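Local coordinates for protein hyperpolarization-activated (Ih) channel (Strongylocentrotus purpuratus, PDB 2PTM) that probably conducts potassium under voltage control across the cell membrane, this C-terminal part holding the C-linker and the domain that binds cyclic AMP, at residues A[51-54]-A[60-63]; A[67-72]-A[89-94]; A[123-128]-A[132-137]; A[146-151]-A[185-190]. All blocks are in the same frame, centred on the assembly; numbering follows the deposited sequence.

Contact 1: A[51-54]-A[60-63]; sequences HIFR and IRQD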
# COMPACT_ATOMS: atom_id res chain seq x y z
N HIS A 51 -2.15 -3.74 14.81
CA HIS A 51 -3.07 -4.82 14.50
C HIS A 51 -4.36 -4.66 15.29
O HIS A 51 -5.46 -4.74 14.75
CB HIS A 51 -2.43 -6.16 14.80
N ILE A 52 -4.20 -4.42 16.59
CA ILE A 52 -5.34 -4.23 17.49
C ILE A 52 -6.18 -3.03 17.05
O ILE A 52 -7.39 -3.15 16.87
CB ILE A 52 -4.86 -4.04 18.94
CG1 ILE A 52 -4.08 -5.28 19.39
CG2 ILE A 52 -6.06 -3.74 19.85
CD1 ILE A 52 -3.22 -5.07 20.62
N PHE A 53 -5.55 -1.88 16.88
CA PHE A 53 -6.27 -0.71 16.40
C PHE A 53 -7.13 -1.02 15.16
O PHE A 53 -8.25 -0.56 15.05
CB PHE A 53 -5.32 0.46 16.13
CG PHE A 53 -5.13 1.37 17.32
CD1 PHE A 53 -4.68 0.87 18.53
CD2 PHE A 53 -5.39 2.73 17.22
CE1 PHE A 53 -4.50 1.71 19.62
CE2 PHE A 53 -5.21 3.58 18.31
CZ PHE A 53 -4.76 3.06 19.51
N ARG A 54 -6.61 -1.84 14.25
CA ARG A 54 -7.32 -2.12 13.01
C ARG A 54 -8.48 -3.11 13.18
O ARG A 54 -9.37 -3.17 12.34
CB ARG A 54 -6.34 -2.61 11.93
CG ARG A 54 -5.43 -1.52 11.40
CD ARG A 54 -4.22 -2.07 10.67
NE ARG A 54 -3.42 -1.00 10.06
CZ ARG A 54 -2.57 -0.23 10.73
NH1 ARG A 54 -2.39 -0.40 12.03
NH2 ARG A 54 -1.89 0.72 10.10
N ILE A 60 -13.12 3.01 19.64
CA ILE A 60 -12.09 2.38 20.47
C ILE A 60 -10.71 2.98 20.13
O ILE A 60 -9.92 3.28 21.03
CB ILE A 60 -12.09 0.86 20.33
CG1 ILE A 60 -13.36 0.30 21.00
CG2 ILE A 60 -10.80 0.25 20.94
CD1 ILE A 60 -13.56 -1.18 20.83
N ARG A 61 -10.44 3.18 18.84
CA ARG A 61 -9.16 3.77 18.44
C ARG A 61 -8.97 5.16 19.02
O ARG A 61 -7.86 5.52 19.42
CB ARG A 61 -9.02 3.83 16.92
CG ARG A 61 -8.67 2.51 16.26
CD ARG A 61 -8.20 2.73 14.83
NE ARG A 61 -9.27 3.26 14.00
CZ ARG A 61 -10.21 2.51 13.43
NH1 ARG A 61 -10.20 1.20 13.61
NH2 ARG A 61 -11.16 3.07 12.69
N GLN A 62 -10.04 5.95 19.06
CA GLN A 62 -9.95 7.29 19.62
C GLN A 62 -9.75 7.22 21.12
O GLN A 62 -8.94 7.96 21.69
CB GLN A 62 -11.19 8.12 19.28
CG GLN A 62 -11.31 8.47 17.81
CD GLN A 62 -12.69 8.97 17.43
OE1 GLN A 62 -13.66 8.80 18.18
NE2 GLN A 62 -12.80 9.57 16.25
N ASP A 63 -10.51 6.34 21.77
CA ASP A 63 -10.40 6.17 23.22
C ASP A 63 -8.99 5.73 23.61
O ASP A 63 -8.41 6.26 24.56
CB ASP A 63 -11.42 5.15 23.72
CG ASP A 63 -12.84 5.66 23.62
OD1 ASP A 63 -13.04 6.85 23.32
OD2 ASP A 63 -13.77 4.86 23.83

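Contact 2: A[67-72]-A[89-94]; sequences YNCRDL and RVVTLL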
# COMPACT_ATOMS: atom_id res chain seq x y z
N TYR A 67 -6.16 8.00 25.58
CA TYR A 67 -5.59 7.58 26.86
C TYR A 67 -4.07 7.50 26.83
O TYR A 67 -3.39 7.98 27.74
CB TYR A 67 -6.17 6.24 27.34
CG TYR A 67 -5.77 5.95 28.77
CD1 TYR A 67 -6.53 6.40 29.83
CD2 TYR A 67 -4.59 5.25 29.06
CE1 TYR A 67 -6.16 6.14 31.15
CE2 TYR A 67 -4.21 5.00 30.36
CZ TYR A 67 -5.00 5.44 31.41
OH TYR A 67 -4.62 5.20 32.71
N ASN A 68 -3.53 6.88 25.79
CA ASN A 68 -2.09 6.75 25.67
C ASN A 68 -1.38 8.09 25.54
O ASN A 68 -0.23 8.25 25.96
CB ASN A 68 -1.72 5.82 24.52
CG ASN A 68 -2.20 4.40 24.74
OD1 ASN A 68 -2.59 4.03 25.85
ND2 ASN A 68 -2.18 3.60 23.68
N CYS A 69 -2.08 9.07 24.97
CA CYS A 69 -1.51 10.41 24.77
C CYS A 69 -1.96 11.43 25.82
O CYS A 69 -1.72 12.62 25.67
CB CYS A 69 -1.85 10.93 23.36
SG CYS A 69 -1.00 10.11 21.99
N ARG A 70 -2.61 10.97 26.88
CA ARG A 70 -3.16 11.86 27.91
C ARG A 70 -2.11 12.79 28.53
O ARG A 70 -2.33 14.01 28.61
CB ARG A 70 -3.87 11.05 29.00
CG ARG A 70 -2.94 10.19 29.84
CD ARG A 70 -3.68 9.13 30.66
NE ARG A 70 -2.78 8.43 31.57
CZ ARG A 70 -2.00 7.41 31.21
NH1 ARG A 70 -2.02 6.96 29.97
NH2 ARG A 70 -1.21 6.84 32.11
N ASP A 71 -0.98 12.23 28.95
CA ASP A 71 0.10 13.02 29.55
C ASP A 71 0.69 14.02 28.56
O ASP A 71 0.99 15.16 28.93
CB ASP A 71 1.20 12.10 30.10
N LEU A 72 0.88 13.60 27.32
CA LEU A 72 1.41 14.52 26.31
C LEU A 72 0.45 15.68 26.13
O LEU A 72 0.86 16.84 26.14
CB LEU A 72 1.64 13.83 24.97
CG LEU A 72 2.01 14.78 23.81
CD1 LEU A 72 3.46 15.23 23.93
CD2 LEU A 72 1.78 14.11 22.48
N ARG A 89 -8.52 14.23 16.82
CA ARG A 89 -8.01 14.05 15.47
C ARG A 89 -6.48 13.94 15.46
O ARG A 89 -5.92 13.04 14.83
CB ARG A 89 -8.45 15.21 14.57
CG ARG A 89 -8.05 15.03 13.10
CD ARG A 89 -8.90 13.95 12.44
NE ARG A 89 -10.31 14.34 12.38
CZ ARG A 89 -11.29 13.55 11.96
NH1 ARG A 89 -11.02 12.31 11.58
NH2 ARG A 89 -12.54 13.99 11.94
N VAL A 90 -5.82 14.85 16.17
CA VAL A 90 -4.37 14.85 16.22
C VAL A 90 -3.82 13.56 16.82
O VAL A 90 -2.99 12.90 16.21
CB VAL A 90 -3.83 16.06 17.00
CG1 VAL A 90 -2.32 15.94 17.20
CG2 VAL A 90 -4.18 17.33 16.26
N VAL A 91 -4.30 13.20 18.01
CA VAL A 91 -3.73 12.05 18.71
C VAL A 91 -3.90 10.76 17.92
O VAL A 91 -3.10 9.85 18.05
CB VAL A 91 -4.26 11.87 20.17
CG1 VAL A 91 -3.82 13.03 21.07
CG2 VAL A 91 -5.77 11.68 20.20
N THR A 92 -4.94 10.68 17.09
CA THR A 92 -5.16 9.47 16.30
C THR A 92 -4.23 9.42 15.09
O THR A 92 -4.08 8.38 14.46
CB THR A 92 -6.62 9.35 15.81
OG1 THR A 92 -6.93 10.43 14.93
CG2 THR A 92 -7.60 9.34 16.98
N LEU A 93 -3.60 10.54 14.77
CA LEU A 93 -2.69 10.60 13.63
C LEU A 93 -1.21 10.65 14.02
O LEU A 93 -0.34 10.53 13.15
CB LEU A 93 -3.01 11.79 12.73
CG LEU A 93 -4.42 11.84 12.14
CD1 LEU A 93 -4.59 13.10 11.32
CD2 LEU A 93 -4.72 10.61 11.29
N LEU A 94 -0.92 10.83 15.30
CA LEU A 94 0.47 10.91 15.76
C LEU A 94 1.20 9.57 15.58
O LEU A 94 0.60 8.51 15.72
CB LEU A 94 0.53 11.34 17.22
CG LEU A 94 0.07 12.77 17.55
CD1 LEU A 94 0.13 12.99 19.06
CD2 LEU A 94 0.94 13.79 16.83

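Contact 3: A[123-128]-A[132-137]; sequences VDIIMS and IATSLS. With CMP (adenosine-3',5'-cyclic-monophosphate), chain C.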
# COMPACT_ATOMS: atom_id res chain seq x y z
N VAL A 123 15.91 18.57 23.71
CA VAL A 123 16.60 18.80 22.44
C VAL A 123 17.18 20.21 22.40
O VAL A 123 16.68 21.11 23.08
CB VAL A 123 15.66 18.57 21.22
CG1 VAL A 123 15.09 17.17 21.25
CG2 VAL A 123 14.54 19.60 21.20
N ASP A 124 18.25 20.38 21.63
CA ASP A 124 18.85 21.69 21.40
C ASP A 124 18.45 22.18 20.02
O ASP A 124 18.45 21.40 19.06
CB ASP A 124 20.37 21.60 21.45
CG ASP A 124 20.91 21.40 22.85
OD1 ASP A 124 20.23 21.79 23.83
OD2 ASP A 124 22.02 20.87 22.97
N ILE A 125 18.10 23.46 19.92
CA ILE A 125 17.84 24.11 18.64
C ILE A 125 19.13 24.81 18.21
O ILE A 125 19.59 25.73 18.87
CB ILE A 125 16.70 25.15 18.76
CG1 ILE A 125 15.45 24.52 19.38
CG2 ILE A 125 16.40 25.79 17.40
CD1 ILE A 125 14.94 23.30 18.66
N ILE A 126 19.73 24.36 17.11
CA ILE A 126 21.05 24.83 16.70
C ILE A 126 20.98 25.61 15.39
O ILE A 126 20.59 25.07 14.36
CB ILE A 126 22.02 23.64 16.53
CG1 ILE A 126 21.99 22.74 17.78
CG2 ILE A 126 23.44 24.13 16.20
CD1 ILE A 126 22.89 21.52 17.70
N MET A 127 21.36 26.89 15.43
CA MET A 127 21.31 27.73 14.25
C MET A 127 22.39 27.34 13.25
O MET A 127 23.30 26.58 13.58
CB MET A 127 21.44 29.21 14.63
CG MET A 127 20.37 29.69 15.60
SD MET A 127 18.73 29.07 15.16
CE MET A 127 18.51 29.78 13.52
N SER A 128 22.29 27.86 12.03
CA SER A 128 23.20 27.49 10.96
C SER A 128 24.64 27.90 11.26
O SER A 128 25.58 27.39 10.65
CB SER A 128 22.75 28.12 9.64
OG SER A 128 22.90 29.53 9.67
N ILE A 132 23.46 27.63 19.82
CA ILE A 132 22.25 27.02 20.34
C ILE A 132 21.28 28.13 20.71
O ILE A 132 21.55 28.92 21.62
CB ILE A 132 22.56 26.14 21.55
CG1 ILE A 132 23.50 25.00 21.13
CG2 ILE A 132 21.26 25.60 22.17
CD1 ILE A 132 24.00 24.16 22.28
N ALA A 133 20.18 28.22 19.98
CA ALA A 133 19.20 29.27 20.24
C ALA A 133 18.49 29.00 21.56
O ALA A 133 18.27 29.90 22.35
CB ALA A 133 18.18 29.34 19.10
N THR A 134 18.16 27.74 21.78
CA THR A 134 17.41 27.37 22.97
C THR A 134 17.34 25.86 23.03
O THR A 134 17.76 25.17 22.10
CB THR A 134 15.98 27.94 22.92
OG1 THR A 134 15.37 27.82 24.22
CG2 THR A 134 15.15 27.19 21.89
N SER A 135 16.81 25.35 24.14
CA SER A 135 16.54 23.92 24.28
C SER A 135 15.07 23.75 24.56
O SER A 135 14.45 24.62 25.18
CB SER A 135 17.38 23.32 25.41
OG SER A 135 18.75 23.62 25.23
N LEU A 136 14.50 22.64 24.10
CA LEU A 136 13.08 22.36 24.27
C LEU A 136 12.92 21.04 24.99
O LEU A 136 13.79 20.17 24.89
CB LEU A 136 12.37 22.29 22.91
CG LEU A 136 12.39 23.54 22.02
CD1 LEU A 136 11.67 23.23 20.72
CD2 LEU A 136 11.74 24.73 22.74
N SER A 137 11.82 20.88 25.72
CA SER A 137 11.61 19.62 26.44
C SER A 137 10.15 19.23 26.52
O SER A 137 9.33 19.73 25.75
CB SER A 137 12.21 19.67 27.85
OG SER A 137 11.70 20.77 28.57
P CMP C . 11.62 23.79 11.29
O1P CMP C . 12.31 24.97 10.53
O2P CMP C . 10.59 23.04 10.58
O5' CMP C . 12.90 22.98 11.82
C5' CMP C . 13.66 23.29 12.97
C4' CMP C . 12.80 23.67 14.16
O4' CMP C . 13.46 24.36 15.22
C3' CMP C . 11.83 24.73 13.69
O3' CMP C . 10.99 24.49 12.61
C2' CMP C . 11.15 25.27 14.96
O2' CMP C . 10.25 24.29 15.45
C1' CMP C . 12.42 25.16 15.88
N9 CMP C . 12.97 26.44 16.18
C8 CMP C . 13.72 27.31 15.35
N7 CMP C . 14.13 28.42 15.99
C5 CMP C . 13.62 28.30 17.29
C6 CMP C . 13.65 29.12 18.45
N6 CMP C . 14.33 30.31 18.45
N1 CMP C . 13.01 28.69 19.58
C2 CMP C . 12.37 27.50 19.56
N3 CMP C . 12.25 26.61 18.54
C4 CMP C . 12.90 27.05 17.43

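Contact 4: A[146-151]-A[185-190]; sequences CLLTRE and KTMEEI. With CMP (adenosine-3',5'-cyclic-monophosphate), chain C.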
# COMPACT_ATOMS: atom_id res chain seq x y z
N CYS A 146 8.80 24.72 8.85
CA CYS A 146 8.94 24.21 7.48
C CYS A 146 7.61 23.75 6.90
O CYS A 146 7.35 23.90 5.70
CB CYS A 146 9.94 23.05 7.50
SG CYS A 146 10.31 22.33 5.93
N LEU A 147 6.75 23.17 7.73
CA LEU A 147 5.43 22.72 7.28
C LEU A 147 4.50 23.89 6.99
O LEU A 147 3.59 23.79 6.17
CB LEU A 147 4.78 21.81 8.32
CG LEU A 147 5.55 20.55 8.73
CD1 LEU A 147 4.64 19.62 9.49
CD2 LEU A 147 6.09 19.86 7.50
N LEU A 148 4.71 25.00 7.68
CA LEU A 148 3.90 26.19 7.48
C LEU A 148 4.33 26.98 6.25
O LEU A 148 3.49 27.50 5.51
CB LEU A 148 3.93 27.09 8.73
CG LEU A 148 3.28 26.53 9.99
CD1 LEU A 148 3.65 27.36 11.23
CD2 LEU A 148 1.77 26.46 9.82
N THR A 149 5.64 27.05 6.02
CA THR A 149 6.17 27.83 4.91
C THR A 149 6.33 27.00 3.64
O THR A 149 6.43 27.54 2.54
CB THR A 149 7.56 28.38 5.24
OG1 THR A 149 8.49 27.29 5.34
CG2 THR A 149 7.54 29.16 6.54
N ARG A 150 6.36 25.68 3.80
CA ARG A 150 6.66 24.77 2.70
C ARG A 150 8.02 25.10 2.09
O ARG A 150 8.26 24.83 0.91
CB ARG A 150 5.55 24.81 1.65
CG ARG A 150 4.17 24.54 2.22
CD ARG A 150 3.07 25.02 1.28
NE ARG A 150 1.76 24.95 1.91
CZ ARG A 150 1.24 25.93 2.65
NH1 ARG A 150 1.91 27.06 2.83
NH2 ARG A 150 0.03 25.79 3.19
N GLU A 151 8.90 25.68 2.90
CA GLU A 151 10.27 25.98 2.50
C GLU A 151 11.22 24.94 3.09
O GLU A 151 11.02 23.74 2.92
CB GLU A 151 10.67 27.38 2.97
CG GLU A 151 9.87 28.50 2.34
CD GLU A 151 10.23 28.73 0.89
OE1 GLU A 151 11.19 28.08 0.40
OE2 GLU A 151 9.57 29.56 0.23
N LYS A 185 -4.02 29.35 13.05
CA LYS A 185 -3.74 30.71 13.50
C LYS A 185 -2.84 30.66 14.72
O LYS A 185 -1.81 31.33 14.77
CB LYS A 185 -5.03 31.45 13.82
N THR A 186 -3.22 29.85 15.71
CA THR A 186 -2.41 29.76 16.92
C THR A 186 -1.03 29.20 16.60
O THR A 186 -0.03 29.61 17.18
CB THR A 186 -3.10 28.96 18.05
OG1 THR A 186 -2.92 27.55 17.83
CG2 THR A 186 -4.58 29.28 18.12
N MET A 187 -0.96 28.28 15.64
CA MET A 187 0.33 27.72 15.26
C MET A 187 1.22 28.74 14.57
O MET A 187 2.40 28.85 14.87
CB MET A 187 0.15 26.49 14.37
CG MET A 187 1.45 25.81 13.99
SD MET A 187 1.81 24.35 14.99
CE MET A 187 0.30 23.42 14.72
N GLU A 188 0.66 29.48 13.62
CA GLU A 188 1.43 30.51 12.93
C GLU A 188 2.01 31.52 13.92
O GLU A 188 3.14 31.97 13.76
CB GLU A 188 0.58 31.21 11.87
CG GLU A 188 0.33 30.36 10.63
CD GLU A 188 -0.75 30.92 9.72
OE1 GLU A 188 -1.43 31.89 10.13
OE2 GLU A 188 -0.93 30.38 8.61
N GLU A 189 1.26 31.84 14.96
CA GLU A 189 1.72 32.84 15.92
C GLU A 189 3.00 32.44 16.67
O GLU A 189 3.86 33.28 16.90
CB GLU A 189 0.59 33.24 16.88
CG GLU A 189 -0.60 33.86 16.17
CD GLU A 189 -1.85 33.97 17.04
OE1 GLU A 189 -1.80 33.56 18.22
OE2 GLU A 189 -2.87 34.47 16.54
N ILE A 190 3.15 31.16 17.03
CA ILE A 190 4.37 30.66 17.68
C ILE A 190 5.54 30.55 16.67
O ILE A 190 6.72 30.77 17.01
CB ILE A 190 4.13 29.28 18.34
CG1 ILE A 190 3.28 29.42 19.61
CG2 ILE A 190 5.46 28.59 18.68
CD1 ILE A 190 1.82 29.72 19.38
P CMP C . 11.62 23.79 11.29
O1P CMP C . 12.31 24.97 10.53
O2P CMP C . 10.59 23.04 10.58
O5' CMP C . 12.90 22.98 11.82
C5' CMP C . 13.66 23.29 12.97
C4' CMP C . 12.80 23.67 14.16
O4' CMP C . 13.46 24.36 15.22
C3' CMP C . 11.83 24.73 13.69
O3' CMP C . 10.99 24.49 12.61
C2' CMP C . 11.15 25.27 14.96
O2' CMP C . 10.25 24.29 15.45
C1' CMP C . 12.42 25.16 15.88
N9 CMP C . 12.97 26.44 16.18
C8 CMP C . 13.72 27.31 15.35
N7 CMP C . 14.13 28.42 15.99
C5 CMP C . 13.62 28.30 17.29
C6 CMP C . 13.65 29.12 18.45
N6 CMP C . 14.33 30.31 18.45
N1 CMP C . 13.01 28.69 19.58
C2 CMP C . 12.37 27.50 19.56
N3 CMP C . 12.25 26.61 18.54
C4 CMP C . 12.90 27.05 17.43
O HOH W 1 0.83 28.41 6.73

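Contact 1: A[51-54]-A[60-63]
R61 starts from helix 58-68 with CG lying beside its backbone N (chi1 -78°), and a bend farther out (chi3 -65°) turns its guanidinium onto the carbonyl of F53 in helix 50-55. There NH1 donates to F53 O at 3.0 Å in a nearly straight bond (164°). The oxygen lies at the edge of the guanidinium and in its plane, whereas NH1 stands somewhat tilted from the carbonyl plane. Arginine suits the place because its methylenes are used as well as its charge: R61 CG packs 3.4 Å from F53 CD2, and CB and CD also touch that side of the ring. The ring of F53 reaches on to the backbone, with CE2 3.5 Å from R61 O. Ring and guanidinium are inclined to each other and do not stack. F53 O lies late in a six-residue helix, where a cationic donor is likely to suit a carbonyl. With an alanine in place of R61 this arm is gone, which would probably leave F53 O without its donor and a gap beside F53 CD2. The neighbouring R54 turns its NH1 back to R50 O instead. Around this helix pair, Q62 leans on T88 and T92 of helix 84-93, Y20 of the second subunit packs on I52 and F53, and D63 makes a salt bridge to K33 of that subunit, consistent with the intersubunit packing of HCN C-linkers.

Contact 2: A[67-72]-A[89-94]
C69 and V91 meet through C69 CB and one methyl of the valine, V91 CG1, 3.7 Å apart, while the sulfur of C69 rests near the same valine. SG also approaches L94, at 4.3 Å from its CD1. A second leucine completes the patch: L72 and L94 reach toward each other tip to tip, with L72 CD2 4.0 Å from L94 CD1. The CG of L72 stands opposite its own backbone N (chi1 172°), which carries the isopropyl end toward L94. Beyond them, F117 and F166 of strands 114-118 and 163-169 pack on both leucines, and N66 touches V91.

C69 sits where helix 58-68 gives way to helix 70-75, at the N-cap position of the second, and a compact side chain suits so close an approach to helix 84-93. The turn is braced on its other side by R70, whose NH1 donates to Y67 O at 2.8 Å. The backbone N of R70 reaches that oxygen from the opposite face of its plane, and R70 CD lies over the centre of the Y67 ring. On the partner helix, T92 OG1 bonds R89 O at 2.8 Å, and R89 is salt-bridged to E179.

Polar groups thus secure each backbone locally, while the touching surfaces are a thiol and branched aliphatic chains. Such a junction is held by dispersion and by the exclusion of water, so its fit depends on shape rather than on directed bonds.

Contact 3: A[123-128]-A[132-137]
The carboxylate of D124 is met by S135 across the hairpin: S135 OG donates to OD1 at 2.7 Å, nearly along the C-O axis. D124 OD2 lies 3.9 Å from I132 CD1 and close to E160, a like charge that would probably raise the ionisation point of one of them. A leucine at D124 removes the acceptor, and the S135 hydroxyl would probably be set free to turn. The other flat group is the adenine of cyclic AMP, covered on one face by two methyls: I125 CG2, 3.7 Å from N9, and T134 CG2, 3.5 Å from N1. With CG2 opposite the backbone N (CG1 at chi1 -53°), I125 can set that methyl on the purine while CD1 meets L136 CD1 at 3.9 Å. Beta-branching suits the place by holding a methyl near the backbone, against the base. Strands 123-126 and 132-136 form an antiparallel hairpin of the cyclic nucleotide-binding beta roll, and A133 and T134 together stand opposite I125, a classic beta bulge. There I125 N bonds T134 O and A133 N bonds I125 O, whereas V123 and L136 exchange two regular bonds. V123 and L136 also pack on I118 and F142, and strand 156-159 flanks strand 123-126 on its other edge.

Contact 4: A[146-151]-A[185-190]
The phosphate-binding cassette of the cyclic nucleotide domain contains the short helix 145-149, and on it L148 meets M187 and E188 of helix 181-192, the C-terminal helix that lies beside the pocket. L148 CD1 touches M187 CG at 3.9 Å, the two side chains crossing at a slant, and the same methyl lies 4.2 Å from E188 CA. The other branch, CD2, lies 4.2 Å from E188 CG, so the two branches of one leucine touch two consecutive residues of the helix. The chain of M187 sets out with CG opposite its backbone N (chi1 -177°) and then bends twice, a pliability that suits methionine to an uneven surface. Beside this apolar touch a water bridges backbone and carboxylate, donating to L148 O at 3.1 Å and to E188 OE2 at 3.2 Å.

At the start of the short helix C146 N donates to O2P of cyclic AMP at 3.0 Å, nearly straight (162°), a helix N-terminal amide well placed for a negative phosphate. The same cassette leaves its helix at R150 with positive phi, and T149 OG1 accepts from E151 N at 3.0 Å in an ST turn. G143, E144, R153 and V154 complete the ligand's polar grip. F173 packs on L147, L148 and M187, while Y141 touches M187 and I190, so the contact lies where helices 145-149, 170-179 and 181-192 come together beside strand 141-142.

In the fold
Followed from the N terminus, the four contacts close one after another, and none nests in or crosses another. Contact 1 closes the short loop between helices 50-55 and 58-68. Contact 2 takes up the end of that second helix and brings helix 84-93 back against the turn into helix 70-75; the two contacts touch where Q62 meets T92, and both border the second subunit. Contact 3 closes a tight hairpin in the beta roll, far across the chain from contact 1. Contact 4 spans the longest loop, joining the cassette helix to helix 181-192. Contacts 3 and 4 do not touch each other, yet both reach cyclic AMP, one at the base and one at the phosphate.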